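Local coordinates for protein yeast glycogen phosphorylase (Saccharomyces cerevisiae, PDB 1YGP) that belongs to the glycogen phosphorylases, two-domain proteins of the GT-B clan, and holds pyridoxal-5'-phosphate in a pocket, at residues Asp95-Leu104 with Pro358-His369; Thr244-Ile252 with Arg379-Trp389. All coordinates share one frame; numbering follows the deposited sequence.

Contact 1. Residues Asp95-Leu104 with Pro358-His369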
loop_
_atom_site.group_PDB
_atom_site.type_symbol
_atom_site.label_atom_id
_atom_site.label_comp_id
_atom_site.label_asym_id
_atom_site.label_seq_id
_atom_site.Cartn_x
_atom_site.Cartn_y
_atom_site.Cartn_z
ATOM N N ASP A 95 -15.013 -27.761 17.144
ATOM C CA ASP A 95 -14.456 -28.595 16.086
ATOM C C ASP A 95 -15.389 -29.296 15.081
ATOM O O ASP A 95 -15.363 -30.527 14.945
ATOM C CB ASP A 95 -13.583 -29.622 16.744
ATOM C CG ASP A 95 -12.287 -29.790 15.984
ATOM O OD1 ASP A 95 -12.296 -30.124 14.799
ATOM O OD2 ASP A 95 -11.251 -29.614 16.617
ATOM N N PRO A 96 -16.276 -28.589 14.365
ATOM C CA PRO A 96 -17.178 -29.215 13.421
ATOM C C PRO A 96 -16.439 -29.527 12.125
ATOM O O PRO A 96 -15.312 -29.060 11.933
ATOM C CB PRO A 96 -18.262 -28.184 13.336
ATOM C CG PRO A 96 -17.526 -26.881 13.363
ATOM C CD PRO A 96 -16.473 -27.141 14.409
ATOM N N LYS A 97 -17.028 -30.290 11.205
ATOM C CA LYS A 97 -16.391 -30.480 9.908
ATOM C C LYS A 97 -16.491 -29.112 9.215
ATOM O O LYS A 97 -17.514 -28.422 9.343
ATOM C CB LYS A 97 -17.137 -31.530 9.092
ATOM C CG LYS A 97 -16.454 -31.859 7.784
ATOM C CD LYS A 97 -17.184 -32.920 7.005
ATOM C CE LYS A 97 -16.226 -33.328 5.909
ATOM N NZ LYS A 97 -16.807 -34.323 5.038
ATOM N N ARG A 98 -15.449 -28.706 8.506
ATOM C CA ARG A 98 -15.391 -27.407 7.882
ATOM C C ARG A 98 -15.303 -27.586 6.386
ATOM O O ARG A 98 -14.819 -28.599 5.864
ATOM C CB ARG A 98 -14.165 -26.627 8.340
ATOM C CG ARG A 98 -14.136 -26.320 9.819
ATOM C CD ARG A 98 -13.098 -25.254 10.132
ATOM N NE ARG A 98 -12.827 -25.276 11.560
ATOM C CZ ARG A 98 -12.554 -24.196 12.282
ATOM N NH1 ARG A 98 -12.509 -22.968 11.760
ATOM N NH2 ARG A 98 -12.285 -24.369 13.572
ATOM N N VAL A 99 -15.752 -26.547 5.701
ATOM C CA VAL A 99 -15.803 -26.512 4.253
ATOM C C VAL A 99 -14.751 -25.506 3.806
ATOM O O VAL A 99 -14.681 -24.427 4.393
ATOM C CB VAL A 99 -17.179 -26.047 3.807
ATOM C CG1 VAL A 99 -17.241 -26.054 2.299
ATOM C CG2 VAL A 99 -18.235 -26.929 4.410
ATOM N N TYR A 100 -13.917 -25.768 2.816
ATOM C CA TYR A 100 -12.970 -24.791 2.337
ATOM C C TYR A 100 -13.371 -24.719 0.874
ATOM O O TYR A 100 -13.570 -25.729 0.180
ATOM C CB TYR A 100 -11.550 -25.303 2.543
ATOM C CG TYR A 100 -11.156 -25.258 4.013
ATOM C CD1 TYR A 100 -10.983 -24.040 4.679
ATOM C CD2 TYR A 100 -10.945 -26.446 4.706
ATOM C CE1 TYR A 100 -10.597 -24.014 6.024
ATOM C CE2 TYR A 100 -10.559 -26.432 6.046
ATOM C CZ TYR A 100 -10.384 -25.215 6.703
ATOM O OH TYR A 100 -9.992 -25.211 8.037
ATOM N N TYR A 101 -13.619 -23.498 0.437
ATOM C CA TYR A 101 -14.130 -23.244 -0.885
ATOM C C TYR A 101 -12.966 -22.604 -1.632
ATOM O O TYR A 101 -12.627 -21.435 -1.375
ATOM C CB TYR A 101 -15.355 -22.304 -0.744
ATOM C CG TYR A 101 -16.165 -22.237 -2.028
ATOM C CD1 TYR A 101 -17.147 -23.204 -2.278
ATOM C CD2 TYR A 101 -15.861 -21.276 -2.993
ATOM C CE1 TYR A 101 -17.812 -23.222 -3.505
ATOM C CE2 TYR A 101 -16.519 -21.293 -4.216
ATOM C CZ TYR A 101 -17.482 -22.268 -4.467
ATOM O OH TYR A 101 -18.062 -22.321 -5.715
ATOM N N LEU A 102 -12.295 -23.313 -2.532
ATOM C CA LEU A 102 -11.195 -22.703 -3.248
ATOM C C LEU A 102 -11.696 -22.146 -4.561
ATOM O O LEU A 102 -12.319 -22.851 -5.361
ATOM C CB LEU A 102 -10.110 -23.746 -3.463
ATOM C CG LEU A 102 -9.030 -23.877 -2.378
ATOM C CD1 LEU A 102 -9.622 -23.884 -0.973
ATOM C CD2 LEU A 102 -8.290 -25.156 -2.627
ATOM N N SER A 103 -11.503 -20.862 -4.796
ATOM C CA SER A 103 -11.942 -20.267 -6.033
ATOM C C SER A 103 -10.874 -19.274 -6.466
ATOM O O SER A 103 -10.257 -18.552 -5.667
ATOM C CB SER A 103 -13.238 -19.541 -5.834
ATOM O OG SER A 103 -13.691 -19.055 -7.088
ATOM N N LEU A 104 -10.637 -19.260 -7.775
ATOM C CA LEU A 104 -9.652 -18.352 -8.350
ATOM C C LEU A 104 -10.174 -16.930 -8.431
ATOM O O LEU A 104 -9.393 -16.009 -8.640
ATOM C CB LEU A 104 -9.259 -18.790 -9.760
ATOM C CG LEU A 104 -7.972 -18.252 -10.319
ATOM C CD1 LEU A 104 -6.821 -18.546 -9.383
ATOM C CD2 LEU A 104 -7.730 -18.906 -11.659
ATOM N N PRO A 358 -10.734 -36.690 6.398
ATOM C CA PRO A 358 -11.968 -36.626 5.620
ATOM C C PRO A 358 -13.193 -36.363 6.478
ATOM O O PRO A 358 -14.170 -35.771 6.036
ATOM C CB PRO A 358 -12.047 -37.939 4.928
ATOM C CG PRO A 358 -10.616 -38.356 4.837
ATOM C CD PRO A 358 -10.144 -38.010 6.231
ATOM N N ASP A 359 -13.185 -36.755 7.745
ATOM C CA ASP A 359 -14.348 -36.514 8.575
ATOM C C ASP A 359 -14.382 -35.065 9.045
ATOM O O ASP A 359 -15.408 -34.585 9.524
ATOM C CB ASP A 359 -14.312 -37.481 9.762
ATOM C CG ASP A 359 -14.264 -38.943 9.326
ATOM O OD1 ASP A 359 -15.159 -39.371 8.594
ATOM O OD2 ASP A 359 -13.326 -39.652 9.705
ATOM N N GLN A 360 -13.266 -34.348 8.957
ATOM C CA GLN A 360 -13.211 -32.968 9.391
ATOM C C GLN A 360 -13.023 -31.940 8.280
ATOM O O GLN A 360 -13.414 -30.792 8.469
ATOM C CB GLN A 360 -12.084 -32.806 10.405
ATOM C CG GLN A 360 -12.236 -33.634 11.666
ATOM C CD GLN A 360 -13.448 -33.256 12.507
ATOM O OE1 GLN A 360 -13.557 -32.138 12.994
ATOM N NE2 GLN A 360 -14.409 -34.144 12.738
ATOM N N VAL A 361 -12.474 -32.216 7.107
ATOM C CA VAL A 361 -12.252 -31.172 6.128
ATOM C C VAL A 361 -13.012 -31.487 4.856
ATOM O O VAL A 361 -12.901 -32.613 4.384
ATOM C CB VAL A 361 -10.745 -31.074 5.819
ATOM C CG1 VAL A 361 -10.474 -29.995 4.793
ATOM C CG2 VAL A 361 -9.991 -30.707 7.063
ATOM N N ALA A 362 -13.749 -30.554 4.255
ATOM C CA ALA A 362 -14.385 -30.764 2.952
ATOM C C ALA A 362 -13.788 -29.700 2.028
ATOM O O ALA A 362 -13.936 -28.524 2.357
ATOM C CB ALA A 362 -15.877 -30.534 3.062
ATOM N N ILE A 363 -13.080 -29.946 0.928
ATOM C CA ILE A 363 -12.534 -28.869 0.109
ATOM C C ILE A 363 -13.237 -28.916 -1.238
ATOM O O ILE A 363 -13.230 -29.958 -1.920
ATOM C CB ILE A 363 -10.977 -29.015 -0.109
ATOM C CG1 ILE A 363 -10.220 -29.202 1.215
ATOM C CG2 ILE A 363 -10.474 -27.745 -0.822
ATOM C CD1 ILE A 363 -8.677 -29.291 1.096
ATOM N N GLN A 364 -13.847 -27.807 -1.658
ATOM C CA GLN A 364 -14.560 -27.774 -2.927
ATOM C C GLN A 364 -13.727 -27.127 -4.023
ATOM O O GLN A 364 -13.220 -26.018 -3.862
ATOM C CB GLN A 364 -15.857 -27.006 -2.759
ATOM C CG GLN A 364 -16.804 -27.191 -3.929
ATOM C CD GLN A 364 -17.283 -28.623 -4.115
ATOM O OE1 GLN A 364 -17.807 -29.260 -3.212
ATOM N NE2 GLN A 364 -17.157 -29.215 -5.282
ATOM N N LEU A 365 -13.565 -27.765 -5.162
ATOM C CA LEU A 365 -12.758 -27.188 -6.197
ATOM C C LEU A 365 -13.752 -26.482 -7.078
ATOM O O LEU A 365 -14.577 -27.126 -7.755
ATOM C CB LEU A 365 -12.032 -28.265 -6.982
ATOM C CG LEU A 365 -11.167 -29.299 -6.258
ATOM C CD1 LEU A 365 -10.232 -29.833 -7.314
ATOM C CD2 LEU A 365 -10.316 -28.729 -5.121
ATOM N N ASN A 366 -13.777 -25.152 -7.018
ATOM C CA ASN A 366 -14.678 -24.447 -7.900
ATOM C C ASN A 366 -13.965 -24.351 -9.244
ATOM O O ASN A 366 -13.082 -23.520 -9.458
ATOM C CB ASN A 366 -14.982 -23.084 -7.323
ATOM C CG ASN A 366 -15.962 -22.323 -8.207
ATOM O OD1 ASN A 366 -16.838 -22.898 -8.868
ATOM N ND2 ASN A 366 -15.835 -21.003 -8.291
ATOM N N ASP A 367 -14.293 -25.303 -10.118
ATOM C CA ASP A 367 -13.727 -25.479 -11.445
ATOM C C ASP A 367 -12.322 -26.081 -11.399
ATOM O O ASP A 367 -11.818 -26.409 -10.333
ATOM C CB ASP A 367 -13.713 -24.145 -12.155
ATOM C CG ASP A 367 -13.578 -24.209 -13.659
ATOM O OD1 ASP A 367 -13.884 -25.251 -14.256
ATOM O OD2 ASP A 367 -13.186 -23.189 -14.228
ATOM N N THR A 368 -11.606 -26.309 -12.489
ATOM C CA THR A 368 -10.297 -26.940 -12.483
ATOM C C THR A 368 -9.072 -26.213 -11.930
ATOM O O THR A 368 -8.111 -26.828 -11.459
ATOM C CB THR A 368 -10.137 -27.364 -13.908
ATOM O OG1 THR A 368 -10.906 -28.568 -13.956
ATOM C CG2 THR A 368 -8.725 -27.534 -14.388
ATOM N N HIS A 369 -9.084 -24.890 -11.939
ATOM C CA HIS A 369 -8.001 -24.081 -11.400
ATOM C C HIS A 369 -7.406 -24.565 -10.073
ATOM O O HIS A 369 -6.181 -24.502 -10.000
ATOM C CB HIS A 369 -8.482 -22.640 -11.215
ATOM C CG HIS A 369 -9.073 -22.028 -12.473
ATOM N ND1 HIS A 369 -8.493 -21.928 -13.651
ATOM C CD2 HIS A 369 -10.322 -21.450 -12.565
ATOM C CE1 HIS A 369 -9.334 -21.309 -14.458
ATOM N NE2 HIS A 369 -10.427 -21.024 -13.794
#

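Contact 2. Residues Thr244-Ile252 with Arg379-Trp389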
loop_
_atom_site.group_PDB
_atom_site.type_symbol
_atom_site.label_atom_id
_atom_site.label_comp_id
_atom_site.label_asym_id
_atom_site.label_seq_id
_atom_site.Cartn_x
_atom_site.Cartn_y
_atom_site.Cartn_z
ATOM N N THR A 244 12.031 -45.014 -6.782
ATOM C CA THR A 244 10.600 -45.139 -6.948
ATOM C C THR A 244 9.832 -44.064 -6.190
ATOM O O THR A 244 9.837 -43.997 -4.960
ATOM C CB THR A 244 10.316 -46.589 -6.504
ATOM O OG1 THR A 244 11.191 -47.292 -7.392
ATOM C CG2 THR A 244 8.886 -47.097 -6.556
ATOM N N THR A 245 9.204 -43.242 -7.016
ATOM C CA THR A 245 8.347 -42.139 -6.653
ATOM C C THR A 245 7.485 -42.307 -5.406
ATOM O O THR A 245 7.291 -41.360 -4.654
ATOM C CB THR A 245 7.489 -41.887 -7.890
ATOM O OG1 THR A 245 8.359 -41.784 -9.006
ATOM C CG2 THR A 245 6.653 -40.651 -7.744
ATOM N N LEU A 246 6.949 -43.518 -5.188
ATOM C CA LEU A 246 6.041 -43.801 -4.090
ATOM C C LEU A 246 6.573 -43.408 -2.724
ATOM O O LEU A 246 5.797 -43.258 -1.782
ATOM C CB LEU A 246 5.697 -45.291 -4.014
ATOM C CG LEU A 246 4.790 -46.138 -4.938
ATOM C CD1 LEU A 246 3.486 -45.411 -5.118
ATOM C CD2 LEU A 246 5.402 -46.366 -6.308
ATOM N N SER A 247 7.882 -43.228 -2.599
ATOM C CA SER A 247 8.490 -43.049 -1.306
ATOM C C SER A 247 8.651 -41.606 -0.924
ATOM O O SER A 247 8.738 -40.724 -1.776
ATOM C CB SER A 247 9.838 -43.714 -1.315
ATOM O OG SER A 247 10.298 -43.802 0.020
ATOM N N ALA A 248 8.767 -41.359 0.380
ATOM C CA ALA A 248 8.998 -40.011 0.866
ATOM C C ALA A 248 10.277 -39.513 0.208
ATOM O O ALA A 248 11.337 -40.126 0.312
ATOM C CB ALA A 248 9.179 -40.019 2.358
ATOM N N SER A 249 10.096 -38.476 -0.586
ATOM C CA SER A 249 11.163 -37.892 -1.367
ATOM C C SER A 249 11.428 -36.471 -0.906
ATOM O O SER A 249 10.580 -35.888 -0.232
ATOM C CB SER A 249 10.743 -37.905 -2.812
ATOM O OG SER A 249 10.457 -39.213 -3.281
ATOM N N GLN A 250 12.571 -35.885 -1.240
ATOM C CA GLN A 250 12.873 -34.533 -0.833
ATOM C C GLN A 250 12.915 -33.627 -2.047
ATOM O O GLN A 250 13.630 -33.872 -3.030
ATOM C CB GLN A 250 14.228 -34.466 -0.134
ATOM N N TRP A 251 12.073 -32.597 -1.995
ATOM C CA TRP A 251 12.070 -31.583 -3.029
ATOM C C TRP A 251 13.001 -30.484 -2.526
ATOM O O TRP A 251 12.767 -29.833 -1.500
ATOM C CB TRP A 251 10.657 -31.041 -3.231
ATOM C CG TRP A 251 10.477 -29.981 -4.317
ATOM C CD1 TRP A 251 11.420 -29.667 -5.274
ATOM C CD2 TRP A 251 9.354 -29.211 -4.447
ATOM N NE1 TRP A 251 10.900 -28.702 -5.994
ATOM C CE2 TRP A 251 9.679 -28.397 -5.542
ATOM C CE3 TRP A 251 8.128 -29.086 -3.798
ATOM C CZ2 TRP A 251 8.780 -27.446 -5.997
ATOM C CZ3 TRP A 251 7.229 -28.130 -4.258
ATOM C CH2 TRP A 251 7.553 -27.319 -5.345
ATOM N N ILE A 252 14.123 -30.345 -3.211
ATOM C CA ILE A 252 15.071 -29.285 -2.935
ATOM C C ILE A 252 14.745 -28.328 -4.069
ATOM O O ILE A 252 15.214 -28.480 -5.196
ATOM C CB ILE A 252 16.481 -29.860 -3.027
ATOM C CG1 ILE A 252 16.648 -30.920 -1.963
ATOM C CG2 ILE A 252 17.510 -28.753 -2.861
ATOM C CD1 ILE A 252 17.923 -31.776 -2.148
ATOM N N ARG A 379 1.301 -34.964 -1.887
ATOM C CA ARG A 379 2.693 -34.644 -1.660
ATOM C C ARG A 379 2.997 -34.406 -0.182
ATOM O O ARG A 379 3.955 -35.004 0.322
ATOM C CB ARG A 379 3.111 -33.392 -2.428
ATOM C CG ARG A 379 4.619 -33.125 -2.285
ATOM C CD ARG A 379 5.158 -31.856 -2.938
ATOM N NE ARG A 379 4.675 -30.666 -2.269
ATOM C CZ ARG A 379 5.268 -30.205 -1.175
ATOM N NH1 ARG A 379 6.347 -30.796 -0.653
ATOM N NH2 ARG A 379 4.711 -29.189 -0.534
ATOM N N VAL A 380 2.241 -33.619 0.588
ATOM C CA VAL A 380 2.677 -33.370 1.948
ATOM C C VAL A 380 2.436 -34.605 2.788
ATOM O O VAL A 380 3.322 -34.938 3.588
ATOM C CB VAL A 380 1.957 -32.159 2.603
ATOM C CG1 VAL A 380 2.110 -30.983 1.682
ATOM C CG2 VAL A 380 0.497 -32.382 2.806
ATOM N N LEU A 381 1.329 -35.350 2.609
ATOM C CA LEU A 381 1.086 -36.520 3.442
ATOM C C LEU A 381 2.145 -37.584 3.201
ATOM O O LEU A 381 2.623 -38.189 4.155
ATOM C CB LEU A 381 -0.286 -37.128 3.177
ATOM C CG LEU A 381 -1.519 -36.382 3.632
ATOM C CD1 LEU A 381 -2.701 -37.280 3.352
ATOM C CD2 LEU A 381 -1.488 -36.051 5.119
ATOM N N VAL A 382 2.580 -37.801 1.975
ATOM C CA VAL A 382 3.636 -38.751 1.727
ATOM C C VAL A 382 4.991 -38.147 2.059
ATOM O O VAL A 382 5.640 -38.674 2.953
ATOM C CB VAL A 382 3.540 -39.195 0.268
ATOM C CG1 VAL A 382 4.803 -39.864 -0.224
ATOM C CG2 VAL A 382 2.371 -40.165 0.196
ATOM N N ASP A 383 5.480 -37.057 1.480
ATOM C CA ASP A 383 6.825 -36.582 1.775
ATOM C C ASP A 383 7.113 -36.008 3.148
ATOM O O ASP A 383 8.169 -36.268 3.712
ATOM C CB ASP A 383 7.227 -35.547 0.764
ATOM C CG ASP A 383 7.212 -36.039 -0.676
ATOM O OD1 ASP A 383 7.165 -37.245 -0.916
ATOM O OD2 ASP A 383 7.248 -35.198 -1.574
ATOM N N LEU A 384 6.219 -35.230 3.729
ATOM C CA LEU A 384 6.515 -34.592 5.000
ATOM C C LEU A 384 5.921 -35.420 6.120
ATOM O O LEU A 384 6.602 -35.781 7.067
ATOM C CB LEU A 384 5.925 -33.189 5.015
ATOM C CG LEU A 384 6.215 -32.295 3.828
ATOM C CD1 LEU A 384 5.286 -31.131 3.872
ATOM C CD2 LEU A 384 7.635 -31.786 3.865
ATOM N N GLU A 385 4.633 -35.741 6.020
ATOM C CA GLU A 385 3.946 -36.489 7.051
ATOM C C GLU A 385 4.208 -37.998 7.068
ATOM O O GLU A 385 3.786 -38.674 8.010
ATOM C CB GLU A 385 2.468 -36.193 6.895
ATOM C CG GLU A 385 1.887 -35.608 8.172
ATOM C CD GLU A 385 2.383 -34.234 8.608
ATOM O OE1 GLU A 385 2.064 -33.224 7.973
ATOM O OE2 GLU A 385 3.082 -34.179 9.613
ATOM N N LYS A 386 4.870 -38.542 6.044
ATOM C CA LYS A 386 5.290 -39.927 5.981
ATOM C C LYS A 386 4.194 -40.995 6.029
ATOM O O LYS A 386 4.357 -42.064 6.652
ATOM C CB LYS A 386 6.291 -40.178 7.110
ATOM C CG LYS A 386 7.479 -39.253 7.181
ATOM C CD LYS A 386 8.327 -39.410 5.940
ATOM C CE LYS A 386 9.622 -38.651 6.110
ATOM N NZ LYS A 386 9.326 -37.259 6.387
ATOM N N LEU A 387 3.032 -40.760 5.407
ATOM C CA LEU A 387 2.018 -41.799 5.401
ATOM C C LEU A 387 2.328 -42.743 4.251
ATOM O O LEU A 387 3.235 -42.528 3.439
ATOM C CB LEU A 387 0.616 -41.251 5.205
ATOM C CG LEU A 387 -0.025 -40.332 6.250
ATOM C CD1 LEU A 387 -1.516 -40.579 6.203
ATOM C CD2 LEU A 387 0.382 -40.656 7.671
ATOM N N ASP A 388 1.644 -43.876 4.211
ATOM C CA ASP A 388 1.803 -44.790 3.106
ATOM C C ASP A 388 1.159 -44.111 1.908
ATOM O O ASP A 388 0.108 -43.469 2.043
ATOM C CB ASP A 388 1.086 -46.102 3.426
ATOM C CG ASP A 388 1.076 -47.127 2.296
ATOM O OD1 ASP A 388 2.156 -47.455 1.791
ATOM O OD2 ASP A 388 -0.011 -47.586 1.922
ATOM N N TRP A 389 1.720 -44.315 0.719
ATOM C CA TRP A 389 1.165 -43.732 -0.490
ATOM C C TRP A 389 -0.296 -44.102 -0.607
ATOM O O TRP A 389 -1.153 -43.260 -0.858
ATOM C CB TRP A 389 1.888 -44.232 -1.724
ATOM C CG TRP A 389 1.727 -43.330 -2.935
ATOM C CD1 TRP A 389 2.720 -42.445 -3.273
ATOM C CD2 TRP A 389 0.671 -43.299 -3.813
ATOM N NE1 TRP A 389 2.312 -41.855 -4.369
ATOM C CE2 TRP A 389 1.101 -42.327 -4.726
ATOM C CE3 TRP A 389 -0.565 -43.925 -3.978
ATOM C CZ2 TRP A 389 0.297 -41.976 -5.808
ATOM C CZ3 TRP A 389 -1.371 -43.575 -5.055
ATOM C CH2 TRP A 389 -0.941 -42.608 -5.962
#

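Contact 1. Residues Asp95-Leu104 with Pro358-His369
Arg98 to Leu102 pair with Val361 to Leu365 as neighbouring parallel strands in the middle of a Rossmann-like sheet, part of the GT-B fold. The two strands diverge by only 20°. Their backbone ladder starts with Arg98 N to Gln360 O, at 2.9 Å. It continues through Ala362 N to Arg98 O and alternates up to Asn366 N, which reaches Leu102 O at 3.2 Å.

Tyr100, Leu102, Val361 and Ile363 share one face. Val361 CG1 meets the edge of the Tyr100 ring, in its plane, 3.6 Å from CD2. One step on, Leu102 CD2 lies 3.8 Å from Ile363 CG2. Val99, Tyr101, Ala362 and Gln364 point to the other face. There the Tyr101 ring lies against Gln364 CB and CG and the CB of Asn366.

At the carboxyl ends of the strands the amide of Asn366 turns to Ser103. Its ND2 gives a nearly straight bond to Ser103 OG at 3.1 Å (162°), and OG lies in the amide plane. Ser103 OG is also bonded to Glu105 O. Asn366 OD1 is bonded to His405, so both ends of the amide are held. Further on, a methyl of Leu104, CD2, sits over one face of the His369 ring, 3.6 Å from its centroid.

At the opposite end the extended chain of Lys97, with CG trans to the backbone N (chi1 -175°), runs along the backbone carbonyls of Pro358, Asp359 and Gln360. Its NZ makes a weak bond to Pro358 O at 3.2 Å. Its stronger partner is Trp873 O.

Strand 184-189 flanks 98-102 through backbone bonds to Val99 and Tyr101. Strand 400-404 lies beyond 361-366. Helix 165-179 packs on Tyr101, and Arg346 of helix 322-350 bonds Tyr100 OH.

Contact 2. Residues Thr244-Ile252 with Arg379-Trp389
Ser249 N points at Asp383, joining the loop that enters strand 250-252 to the C-terminal end of helix 372-384. The helix is in the beta-alpha-beta crossover after strand 361-366, on the domain's outer side. The bond to Asp383 OD1 is 3.2 Å long and straight (177°), and it arrives from above the carboxylate plane. Beside it, Ala248 CB rests on the aliphatic chain of Lys386, 3.7 Å from CD.

At one end of the contact the type I turn from Thr244 to Ser247 brings Leu246 over the indole of Trp389. Leu246 CD1 sits over the five-membered ring, 3.5 Å from CG, as a CH-pi contact. At the other end, Trp251 presents its CE3 edge to one face of the Arg379 guanidinium. The two planes are 72° apart, and CE3 is 4.0 Å from NH1. A bend at chi3 (68°) turns the guanidinium to this position.

Outside the two segments, Arg426 forms a salt bridge with Asp383 OD1, and Glu376 forms one with Arg379 NH2. Trp251 NE1 bonds Tyr233 O.

Lys386 folds back over the helix end, and its NZ meets Asp383 O at 3.1 Å and Leu384 O at 3.2 Å.

How the contacts relate
Strand 361-366 of contact 1 runs on through a short loop into helix 372-384, whose last turns, with the start of helix 389-399, form one side of contact 2. That helix belongs to the crossover to strand 400-404, the next parallel strand of the sheet. The two contacts do not touch: their centres are 23 Å apart and their nearest atoms about 8 Å. Contact 1 is centred 18 Å from the centre of the chain and contact 2 at 36 Å. Neither contact includes a residue of the pyridoxal-5'-phosphate pocket. The side chain of Asn366 in contact 1 is about 12 Å from the ligand, and the chain beyond Leu104 soon reaches Leu107, which lines that pocket.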